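Local coordinates for protein PrgX (Enterococcus faecalis, PDB 2AWI) that serves as the receptor for the peptide sex pheromone cCF10 and probably binds DNA as a repressor in the control of conjugation, at residues Thr247-Asp252 / Ala285-Thr290; Tyr17-Leu22 / Val31-Glu36; Gly76-Leu81 / Gln97-Lys102. The protein carries 1 engineered substitution. All coordinates share one frame; numbering follows the deposited sequence.

Interaction 1 (Thr247-Asp252 / Ala285-Thr290)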
loop_
_atom_site.group_PDB
_atom_site.type_symbol
_atom_site.label_atom_id
_atom_site.label_comp_id
_atom_site.label_asym_id
_atom_site.label_seq_id
_atom_site.Cartn_x
_atom_site.Cartn_y
_atom_site.Cartn_z
ATOM N N THR A 247 -20.624 -9.411 -7.167
ATOM C CA THR A 247 -21.039 -10.808 -7.279
ATOM C C THR A 247 -20.725 -11.631 -6.035
ATOM O O THR A 247 -21.576 -12.373 -5.546
ATOM C CB THR A 247 -20.374 -11.486 -8.488
ATOM O OG1 THR A 247 -20.782 -10.823 -9.694
ATOM C CG2 THR A 247 -20.769 -12.961 -8.558
ATOM N N ASP A 248 -19.501 -11.501 -5.536
ATOM C CA ASP A 248 -19.072 -12.230 -4.350
ATOM C C ASP A 248 -18.138 -11.387 -3.490
ATOM O O ASP A 248 -16.950 -11.679 -3.399
ATOM C CB ASP A 248 -18.371 -13.530 -4.753
ATOM C CG ASP A 248 -17.540 -13.382 -6.014
ATOM O OD1 ASP A 248 -18.134 -13.191 -7.095
ATOM O OD2 ASP A 248 -16.296 -13.456 -5.932
ATOM N N LYS A 249 -18.691 -10.355 -2.856
ATOM C CA LYS A 249 -17.936 -9.435 -2.003
ATOM C C LYS A 249 -16.489 -9.843 -1.761
ATOM O O LYS A 249 -16.107 -10.261 -0.668
ATOM C CB LYS A 249 -18.662 -9.230 -0.670
ATOM C CG LYS A 249 -20.043 -8.609 -0.830
ATOM C CD LYS A 249 -19.984 -7.386 -1.746
ATOM C CE LYS A 249 -21.359 -6.783 -2.002
ATOM N NZ LYS A 249 -21.918 -6.120 -0.787
ATOM N N ASN A 250 -15.694 -9.703 -2.812
ATOM C CA ASN A 250 -14.280 -10.038 -2.801
ATOM C C ASN A 250 -13.500 -8.767 -2.481
ATOM O O ASN A 250 -13.599 -7.785 -3.212
ATOM C CB ASN A 250 -13.882 -10.570 -4.182
ATOM C CG ASN A 250 -12.443 -11.013 -4.248
ATOM O OD1 ASN A 250 -11.533 -10.251 -3.924
ATOM N ND2 ASN A 250 -12.224 -12.250 -4.680
ATOM N N ILE A 251 -12.729 -8.774 -1.397
ATOM C CA ILE A 251 -11.969 -7.580 -1.038
ATOM C C ILE A 251 -10.843 -7.268 -2.030
ATOM O O ILE A 251 -10.627 -6.102 -2.371
ATOM C CB ILE A 251 -11.370 -7.662 0.388
ATOM C CG1 ILE A 251 -10.936 -6.260 0.823
ATOM C CG2 ILE A 251 -10.187 -8.619 0.425
ATOM C CD1 ILE A 251 -10.161 -6.215 2.109
ATOM N N ASP A 252 -10.123 -8.292 -2.491
ATOM C CA ASP A 252 -9.048 -8.065 -3.457
ATOM C C ASP A 252 -9.581 -7.333 -4.682
ATOM O O ASP A 252 -8.883 -6.502 -5.271
ATOM C CB ASP A 252 -8.399 -9.379 -3.904
ATOM C CG ASP A 252 -7.428 -9.927 -2.877
ATOM O OD1 ASP A 252 -6.884 -9.126 -2.085
ATOM O OD2 ASP A 252 -7.198 -11.152 -2.870
ATOM N N ALA A 285 -21.929 2.913 -1.253
ATOM C CA ALA A 285 -23.054 3.268 -0.401
ATOM C C ALA A 285 -24.175 2.237 -0.541
ATOM O O ALA A 285 -24.670 1.712 0.458
ATOM C CB ALA A 285 -23.561 4.662 -0.759
ATOM N N LYS A 286 -24.565 1.938 -1.778
ATOM C CA LYS A 286 -25.627 0.967 -2.028
ATOM C C LYS A 286 -25.301 -0.387 -1.409
ATOM O O LYS A 286 -26.200 -1.157 -1.059
ATOM C CB LYS A 286 -25.860 0.810 -3.535
ATOM C CG LYS A 286 -26.399 2.075 -4.207
ATOM C CD LYS A 286 -26.388 1.990 -5.737
ATOM C CE LYS A 286 -27.246 0.848 -6.258
ATOM N NZ LYS A 286 -27.363 0.898 -7.743
ATOM N N GLU A 287 -24.012 -0.677 -1.266
ATOM C CA GLU A 287 -23.598 -1.946 -0.682
ATOM C C GLU A 287 -23.317 -1.789 0.812
ATOM O O GLU A 287 -22.892 -2.736 1.477
ATOM C CB GLU A 287 -22.354 -2.481 -1.399
ATOM C CG GLU A 287 -22.532 -2.657 -2.899
ATOM C CD GLU A 287 -23.610 -3.664 -3.256
ATOM O OE1 GLU A 287 -23.495 -4.838 -2.847
ATOM O OE2 GLU A 287 -24.572 -3.283 -3.954
ATOM N N LYS A 288 -23.566 -0.590 1.330
ATOM C CA LYS A 288 -23.354 -0.285 2.743
ATOM C C LYS A 288 -21.899 -0.446 3.188
ATOM O O LYS A 288 -21.624 -0.814 4.332
ATOM C CB LYS A 288 -24.268 -1.156 3.614
ATOM C CG LYS A 288 -25.736 -1.061 3.237
ATOM C CD LYS A 288 -26.228 0.378 3.299
ATOM C CE LYS A 288 -27.636 0.510 2.739
ATOM N NZ LYS A 288 -28.579 -0.415 3.425
ATOM N N PHE A 289 -20.978 -0.167 2.268
ATOM C CA PHE A 289 -19.547 -0.237 2.540
ATOM C C PHE A 289 -18.998 1.182 2.536
ATOM O O PHE A 289 -19.374 1.995 1.692
ATOM C CB PHE A 289 -18.819 -1.037 1.457
ATOM C CG PHE A 289 -18.532 -2.464 1.832
ATOM C CD1 PHE A 289 -19.496 -3.453 1.659
ATOM C CD2 PHE A 289 -17.285 -2.820 2.342
ATOM C CE1 PHE A 289 -19.220 -4.783 1.985
ATOM C CE2 PHE A 289 -16.996 -4.141 2.671
ATOM C CZ PHE A 289 -17.967 -5.127 2.491
ATOM N N THR A 290 -18.118 1.488 3.481
ATOM C CA THR A 290 -17.508 2.813 3.534
ATOM C C THR A 290 -16.213 2.719 2.722
ATOM O O THR A 290 -15.301 1.971 3.078
ATOM C CB THR A 290 -17.163 3.222 4.978
ATOM O OG1 THR A 290 -18.311 3.037 5.817
ATOM C CG2 THR A 290 -16.743 4.681 5.029
#
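The closest CA atoms of the two segments, those of Lys-249 and Glu-287, are 9.5 Å apart, so the turn between helices 230-248 and 251-266 and the end of helix 270-286 meet through side chains. Lys-249 reaches across that gap, its chain bent at chi2 (-48°) and again at chi4, and NZ arrives 2.9 Å from Glu-287 OE1. The pair forms a salt bridge, although its hydrogen bond is weak. Glu-287 folds back at its own chi2 (-62°), and Lys-249 NZ is also 3.7 Å from Glu-287 CB. The stronger partner of the glutamate is Arg-205, bridged to OE2; two cations should favour its charged form. Both segments are turns at helix ends in the helical C-terminal part of the chain; 247-252 falls in the range assigned to the PrgX TPR family. Asn-250 is the N-cap of helix 251-266, its OD1 accepting a bond from Ser-253 N, a role suited to a short amide side chain. At the other end, Lys-288 takes positive phi (61°) and closes helix 270-286 with a Schellman motif, its N bonded to Ala-285 O. The reversal brings round Phe-289, whose CE1 lies 4.1 Å from Lys-249 NZ, obliquely to the ring. Phe-289 also meets Phe-245 edge-to-face and packs on Ile-251 of the second subunit, whose Asp-248 O bonds Thr-290 OG1.

Interaction 2 (Tyr17-Leu22 / Val31-Glu36)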
loop_
_atom_site.group_PDB
_atom_site.type_symbol
_atom_site.label_atom_id
_atom_site.label_comp_id
_atom_site.label_asym_id
_atom_site.label_seq_id
_atom_site.Cartn_x
_atom_site.Cartn_y
_atom_site.Cartn_z
ATOM N N TYR A 17 11.981 14.608 -54.942
ATOM C CA TYR A 17 11.506 13.876 -56.111
ATOM C C TYR A 17 11.090 14.859 -57.203
ATOM O O TYR A 17 10.642 15.975 -56.917
ATOM C CB TYR A 17 10.300 12.992 -55.762
ATOM C CG TYR A 17 10.617 11.751 -54.949
ATOM C CD1 TYR A 17 11.556 10.821 -55.391
ATOM C CD2 TYR A 17 9.956 11.496 -53.746
ATOM C CE1 TYR A 17 11.825 9.663 -54.655
ATOM C CE2 TYR A 17 10.219 10.346 -53.003
ATOM C CZ TYR A 17 11.153 9.431 -53.463
ATOM O OH TYR A 17 11.412 8.295 -52.730
ATOM N N HIS A 18 11.243 14.446 -58.455
ATOM C CA HIS A 18 10.845 15.286 -59.574
ATOM C C HIS A 18 9.479 14.799 -60.023
ATOM O O HIS A 18 9.074 13.680 -59.691
ATOM C CB HIS A 18 11.853 15.177 -60.719
ATOM C CG HIS A 18 13.200 15.736 -60.386
ATOM N ND1 HIS A 18 13.389 17.050 -60.011
ATOM C CD2 HIS A 18 14.423 15.156 -60.353
ATOM C CE1 HIS A 18 14.671 17.254 -59.762
ATOM N NE2 HIS A 18 15.320 16.121 -59.963
ATOM N N GLN A 19 8.771 15.627 -60.776
ATOM C CA GLN A 19 7.444 15.259 -61.235
ATOM C C GLN A 19 7.397 13.917 -61.961
ATOM O O GLN A 19 6.442 13.154 -61.782
ATOM C CB GLN A 19 6.867 16.380 -62.103
ATOM C CG GLN A 19 6.774 17.707 -61.346
ATOM C CD GLN A 19 6.051 18.799 -62.119
ATOM O OE1 GLN A 19 4.857 18.700 -62.389
ATOM N NE2 GLN A 19 6.779 19.853 -62.473
ATOM N N ILE A 20 8.427 13.627 -62.760
ATOM C CA ILE A 20 8.517 12.371 -63.508
ATOM C C ILE A 20 8.461 11.155 -62.593
ATOM O O ILE A 20 7.840 10.144 -62.936
ATOM C CB ILE A 20 9.850 12.250 -64.302
ATOM C CG1 ILE A 20 10.837 13.302 -63.807
ATOM C CG2 ILE A 20 9.597 12.335 -65.808
ATOM C CD1 ILE A 20 12.227 13.114 -64.331
ATOM N N ASP A 21 9.126 11.243 -61.444
ATOM C CA ASP A 21 9.168 10.130 -60.504
ATOM C C ASP A 21 7.798 9.771 -59.968
ATOM O O ASP A 21 7.585 8.656 -59.494
ATOM C CB ASP A 21 10.108 10.445 -59.338
ATOM C CG ASP A 21 11.551 10.638 -59.785
ATOM O OD1 ASP A 21 12.094 9.747 -60.475
ATOM O OD2 ASP A 21 12.144 11.681 -59.435
ATOM N N LEU A 22 6.869 10.715 -60.054
ATOM C CA LEU A 22 5.508 10.509 -59.575
ATOM C C LEU A 22 4.524 10.057 -60.641
ATOM O O LEU A 22 3.789 9.093 -60.439
ATOM C CB LEU A 22 4.967 11.799 -58.938
ATOM C CG LEU A 22 5.209 12.058 -57.449
ATOM C CD1 LEU A 22 4.318 11.146 -56.628
ATOM C CD2 LEU A 22 6.679 11.844 -57.111
ATOM N N VAL A 31 -1.196 16.346 -67.369
ATOM C CA VAL A 31 -2.258 16.100 -66.398
ATOM C C VAL A 31 -1.757 16.157 -64.957
ATOM O O VAL A 31 -2.439 16.682 -64.080
ATOM C CB VAL A 31 -2.933 14.733 -66.628
ATOM C CG1 VAL A 31 -3.937 14.455 -65.510
ATOM C CG2 VAL A 31 -3.638 14.719 -67.977
ATOM N N TYR A 32 -0.566 15.627 -64.708
ATOM C CA TYR A 32 -0.037 15.645 -63.359
ATOM C C TYR A 32 0.155 17.063 -62.852
ATOM O O TYR A 32 -0.026 17.327 -61.664
ATOM C CB TYR A 32 1.289 14.888 -63.269
ATOM C CG TYR A 32 1.839 14.880 -61.858
ATOM C CD1 TYR A 32 2.735 15.855 -61.430
ATOM C CD2 TYR A 32 1.386 13.947 -60.925
ATOM C CE1 TYR A 32 3.161 15.904 -60.105
ATOM C CE2 TYR A 32 1.799 13.988 -59.600
ATOM C CZ TYR A 32 2.684 14.967 -59.191
ATOM O OH TYR A 32 3.075 15.005 -57.868
ATOM N N ILE A 33 0.527 17.974 -63.748
ATOM C CA ILE A 33 0.731 19.367 -63.365
ATOM C C ILE A 33 -0.582 19.958 -62.872
ATOM O O ILE A 33 -0.606 20.717 -61.905
ATOM C CB ILE A 33 1.268 20.211 -64.553
ATOM C CG1 ILE A 33 2.709 19.796 -64.857
ATOM C CG2 ILE A 33 1.204 21.707 -64.225
ATOM C CD1 ILE A 33 3.363 20.586 -65.968
ATOM N N LYS A 34 -1.674 19.608 -63.539
ATOM C CA LYS A 34 -2.983 20.109 -63.142
ATOM C C LYS A 34 -3.350 19.559 -61.767
ATOM O O LYS A 34 -3.970 20.250 -60.955
ATOM C CB LYS A 34 -4.044 19.719 -64.176
ATOM C CG LYS A 34 -3.896 20.446 -65.506
ATOM C CD LYS A 34 -5.003 20.083 -66.486
ATOM C CE LYS A 34 -4.852 20.857 -67.790
ATOM N NZ LYS A 34 -5.864 20.472 -68.811
ATOM N N VAL A 35 -2.952 18.314 -61.510
ATOM C CA VAL A 35 -3.211 17.671 -60.228
ATOM C C VAL A 35 -2.525 18.415 -59.084
ATOM O O VAL A 35 -3.141 18.638 -58.043
ATOM C CB VAL A 35 -2.722 16.209 -60.221
ATOM C CG1 VAL A 35 -2.665 15.688 -58.794
ATOM C CG2 VAL A 35 -3.659 15.343 -61.052
ATOM N N GLU A 36 -1.261 18.804 -59.265
ATOM C CA GLU A 36 -0.548 19.513 -58.200
ATOM C C GLU A 36 -1.040 20.942 -58.044
ATOM O O GLU A 36 -0.810 21.578 -57.016
ATOM C CB GLU A 36 0.970 19.531 -58.442
ATOM C CG GLU A 36 1.661 18.184 -58.313
ATOM C CD GLU A 36 3.168 18.314 -58.091
ATOM O OE1 GLU A 36 3.781 19.256 -58.632
ATOM O OE2 GLU A 36 3.749 17.464 -57.384
#
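Tyr-32 is met by both Gln-19 and Leu-22. Its CG stands anti to the backbone N (chi1 -179°), which carries the ring off helix 29-36 toward helix 19-23. Leu-22 answers with CB, 3.9 Å from Tyr-32 CE2 and lying obliquely to the ring, while its CG sits 3.7 Å from the phenolic OH of Tyr-32. A branched aliphatic chain suits this buried place, since it can pack against carbon and tolerate the hydroxyl beside it.

Gln-19 comes to the ring from another quarter. With CG beside the backbone N and the chain extended beyond it, its amide is delivered to the ring edge, where Gln-19 OE1 lies near the ring plane, 3.7 Å from Tyr-32 CD1. The amide plane is turned 50° from the ring. The same oxygen is 3.5 Å from Ile-33 CG1, so a flexible polar chain here borders both an aromatic and an aliphatic neighbour. Gln-19 and Glu-36 cross obliquely with their amide and carboxylate planes only 8° apart; Gln-19 OE1 is 3.9 Å from Glu-36 OE1, a contact and not a hydrogen bond.

The phenol is held by its own helix: Tyr-32 OH donates to Glu-36 OE2, one turn on, at 2.6 Å, approaching from above the carboxylate plane. Glu-36 OE2 is also salt-bridged to Arg-12, which would favour a charged carboxylate and satisfies a buried acid.

The two segments match the second and third helices of a five-helix XRE-type DNA-binding domain, whose helix-turn-helix probably contacts DNA. Helix 4-14 contributes Arg-12, which touches Gln-19, Leu-22 and Tyr-32, while helix 44-54 supplies Phe-50, edge-to-face with Tyr-32 and packed on Leu-22.

Interaction 3 (Gly76-Leu81 / Gln97-Lys102)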
loop_
_atom_site.group_PDB
_atom_site.type_symbol
_atom_site.label_atom_id
_atom_site.label_comp_id
_atom_site.label_asym_id
_atom_site.label_seq_id
_atom_site.Cartn_x
_atom_site.Cartn_y
_atom_site.Cartn_z
ATOM N N GLY A 76 -19.707 18.267 -41.174
ATOM C CA GLY A 76 -18.640 18.521 -40.224
ATOM C C GLY A 76 -18.901 19.849 -39.537
ATOM O O GLY A 76 -18.738 19.981 -38.322
ATOM N N LYS A 77 -19.315 20.838 -40.323
ATOM C CA LYS A 77 -19.615 22.159 -39.790
ATOM C C LYS A 77 -20.641 22.014 -38.668
ATOM O O LYS A 77 -20.463 22.556 -37.576
ATOM C CB LYS A 77 -20.185 23.057 -40.890
ATOM C CG LYS A 77 -19.294 23.194 -42.113
ATOM C CD LYS A 77 -20.034 23.876 -43.260
ATOM C CE LYS A 77 -19.199 23.885 -44.538
ATOM N NZ LYS A 77 -19.955 24.393 -45.722
ATOM N N GLU A 78 -21.708 21.268 -38.952
ATOM C CA GLU A 78 -22.787 21.035 -37.993
ATOM C C GLU A 78 -22.322 20.319 -36.732
ATOM O O GLU A 78 -22.562 20.795 -35.622
ATOM C CB GLU A 78 -23.909 20.225 -38.653
ATOM C CG GLU A 78 -24.609 20.944 -39.800
ATOM C CD GLU A 78 -25.493 22.080 -39.326
ATOM O OE1 GLU A 78 -25.414 22.442 -38.134
ATOM O OE2 GLU A 78 -26.268 22.616 -40.145
ATOM N N LYS A 79 -21.663 19.175 -36.894
ATOM C CA LYS A 79 -21.189 18.412 -35.743
ATOM C C LYS A 79 -20.230 19.255 -34.906
ATOM O O LYS A 79 -20.110 19.064 -33.696
ATOM C CB LYS A 79 -20.504 17.115 -36.197
ATOM C CG LYS A 79 -20.236 16.120 -35.063
ATOM C CD LYS A 79 -19.718 14.774 -35.583
ATOM C CE LYS A 79 -20.832 13.894 -36.155
ATOM N NZ LYS A 79 -21.664 13.239 -35.100
ATOM N N LEU A 80 -19.558 20.196 -35.561
ATOM C CA LEU A 80 -18.613 21.083 -34.891
ATOM C C LEU A 80 -19.401 22.119 -34.091
ATOM O O LEU A 80 -19.075 22.430 -32.945
ATOM C CB LEU A 80 -17.728 21.776 -35.939
ATOM C CG LEU A 80 -16.549 22.663 -35.519
ATOM C CD1 LEU A 80 -17.045 23.954 -34.879
ATOM C CD2 LEU A 80 -15.651 21.889 -34.567
ATOM N N LEU A 81 -20.454 22.634 -34.712
ATOM C CA LEU A 81 -21.313 23.640 -34.108
ATOM C C LEU A 81 -21.833 23.245 -32.723
ATOM O O LEU A 81 -22.112 24.110 -31.891
ATOM C CB LEU A 81 -22.485 23.922 -35.053
ATOM C CG LEU A 81 -23.287 25.216 -34.909
ATOM C CD1 LEU A 81 -22.346 26.405 -34.839
ATOM C CD2 LEU A 81 -24.228 25.358 -36.104
ATOM N N GLN A 97 -33.795 24.285 -34.729
ATOM C CA GLN A 97 -34.931 24.351 -35.643
ATOM C C GLN A 97 -34.519 23.974 -37.057
ATOM O O GLN A 97 -35.365 23.723 -37.914
ATOM C CB GLN A 97 -35.538 25.758 -35.646
ATOM C CG GLN A 97 -36.095 26.198 -34.301
ATOM C CD GLN A 97 -36.739 27.574 -34.357
ATOM O OE1 GLN A 97 -37.154 28.121 -33.334
ATOM N NE2 GLN A 97 -36.827 28.139 -35.557
ATOM N N ARG A 98 -33.214 23.941 -37.298
ATOM C CA ARG A 98 -32.692 23.587 -38.611
ATOM C C ARG A 98 -32.328 22.105 -38.626
ATOM O O ARG A 98 -32.583 21.396 -39.598
ATOM C CB ARG A 98 -31.449 24.423 -38.933
ATOM C CG ARG A 98 -30.815 24.086 -40.278
ATOM C CD ARG A 98 -29.507 24.846 -40.533
ATOM N NE ARG A 98 -28.446 24.503 -39.583
ATOM C CZ ARG A 98 -28.187 25.176 -38.467
ATOM N NH1 ARG A 98 -28.910 26.243 -38.149
ATOM N NH2 ARG A 98 -27.207 24.782 -37.662
ATOM N N ILE A 99 -31.743 21.648 -37.527
ATOM C CA ILE A 99 -31.313 20.264 -37.388
ATOM C C ILE A 99 -32.464 19.283 -37.186
ATOM O O ILE A 99 -32.548 18.272 -37.883
ATOM C CB ILE A 99 -30.330 20.114 -36.198
ATOM C CG1 ILE A 99 -29.069 20.950 -36.448
ATOM C CG2 ILE A 99 -29.971 18.650 -35.994
ATOM C CD1 ILE A 99 -28.278 20.536 -37.673
ATOM N N GLU A 100 -33.336 19.587 -36.226
ATOM C CA GLU A 100 -34.477 18.729 -35.893
ATOM C C GLU A 100 -35.154 18.129 -37.127
ATOM O O GLU A 100 -35.347 16.918 -37.208
ATOM C CB GLU A 100 -35.495 19.514 -35.054
ATOM C CG GLU A 100 -36.495 18.664 -34.276
ATOM C CD GLU A 100 -37.503 17.963 -35.168
ATOM O OE1 GLU A 100 -38.110 18.641 -36.025
ATOM O OE2 GLU A 100 -37.699 16.737 -35.007
ATOM N N PRO A 101 -35.511 18.971 -38.110
ATOM C CA PRO A 101 -36.164 18.507 -39.339
ATOM C C PRO A 101 -35.290 17.599 -40.195
ATOM O O PRO A 101 -35.797 16.732 -40.901
ATOM C CB PRO A 101 -36.489 19.809 -40.068
ATOM C CG PRO A 101 -36.658 20.790 -38.955
ATOM C CD PRO A 101 -35.502 20.442 -38.059
ATOM N N LYS A 102 -33.979 17.807 -40.132
ATOM C CA LYS A 102 -33.023 17.031 -40.919
ATOM C C LYS A 102 -32.421 15.843 -40.173
ATOM O O LYS A 102 -31.518 15.185 -40.685
ATOM C CB LYS A 102 -31.883 17.942 -41.377
ATOM C CG LYS A 102 -32.340 19.203 -42.093
ATOM C CD LYS A 102 -31.176 20.130 -42.422
ATOM C CE LYS A 102 -30.176 19.475 -43.362
ATOM N NZ LYS A 102 -29.085 20.414 -43.752
#
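Arg-98 grips Glu-78 side-on with two nitrogens, one to each carboxylate oxygen. Arg-98 NH2 donates to Glu-78 OE1 at 3.0 Å, almost straight at 172°, and NE donates to Glu-78 OE2 at 2.9 Å. Both oxygens use their syn lone pairs, and carboxylate and guanidinium are nearly coplanar, 16° apart, so the paired bonds resist rotation of either group. The arginine gets there with an extended start and a single bend at chi3, which presents the NE edge to the acid; Glu-78 is bent at chi2 and comes from the opposite direction. Arginine suits the site because its flat, multiply donating head can match a carboxylate on both oxygens, and the pairing would offset the cost of burying Glu-78.

Two aliphatic side chains border the bridge. Ile-99 CD1 lies 3.5 Å from Glu-78 OE1, and the Leu-81 side chain crosses Arg-98 at about a right angle, with CD2 3.4 Å from Arg-98 NH2. Branched aliphatic chains fit here, as they surround part of the charged pair with hydrocarbon.

The two helical segments lie 12.4 Å apart at their axes and are inclined at 121°, a spacing wide enough that long side chains must span it. This joins helix 74-87 to a kinked part of helix 92-102. Helix 107-122 packs against both: Ile-112 touches Glu-78, and Tyr-116 touches Ile-99.

Overall arrangement
The three contacts follow one another along the chain and share no helix. Interaction 2 is the most buried and the least dependent on charge between its segments: an aromatic ring, a leucine and an amide pack inside the helix-turn-helix domain. Interactions 1 and 3 are partly buried and each turns on a salt bridge, but differently: a single lysine-glutamate contact with a weak bond at helix ends in 1, a two-pronged arginine-glutamate pair between helix flanks in 3. Interaction 1 borders the second subunit and interaction 2 is reached by the third at Tyr-17, whereas no other chain of the assembly touches interaction 3. Interactions 1 and 2 lie on opposite sides of the chain's centre, their centres about 67 Å apart.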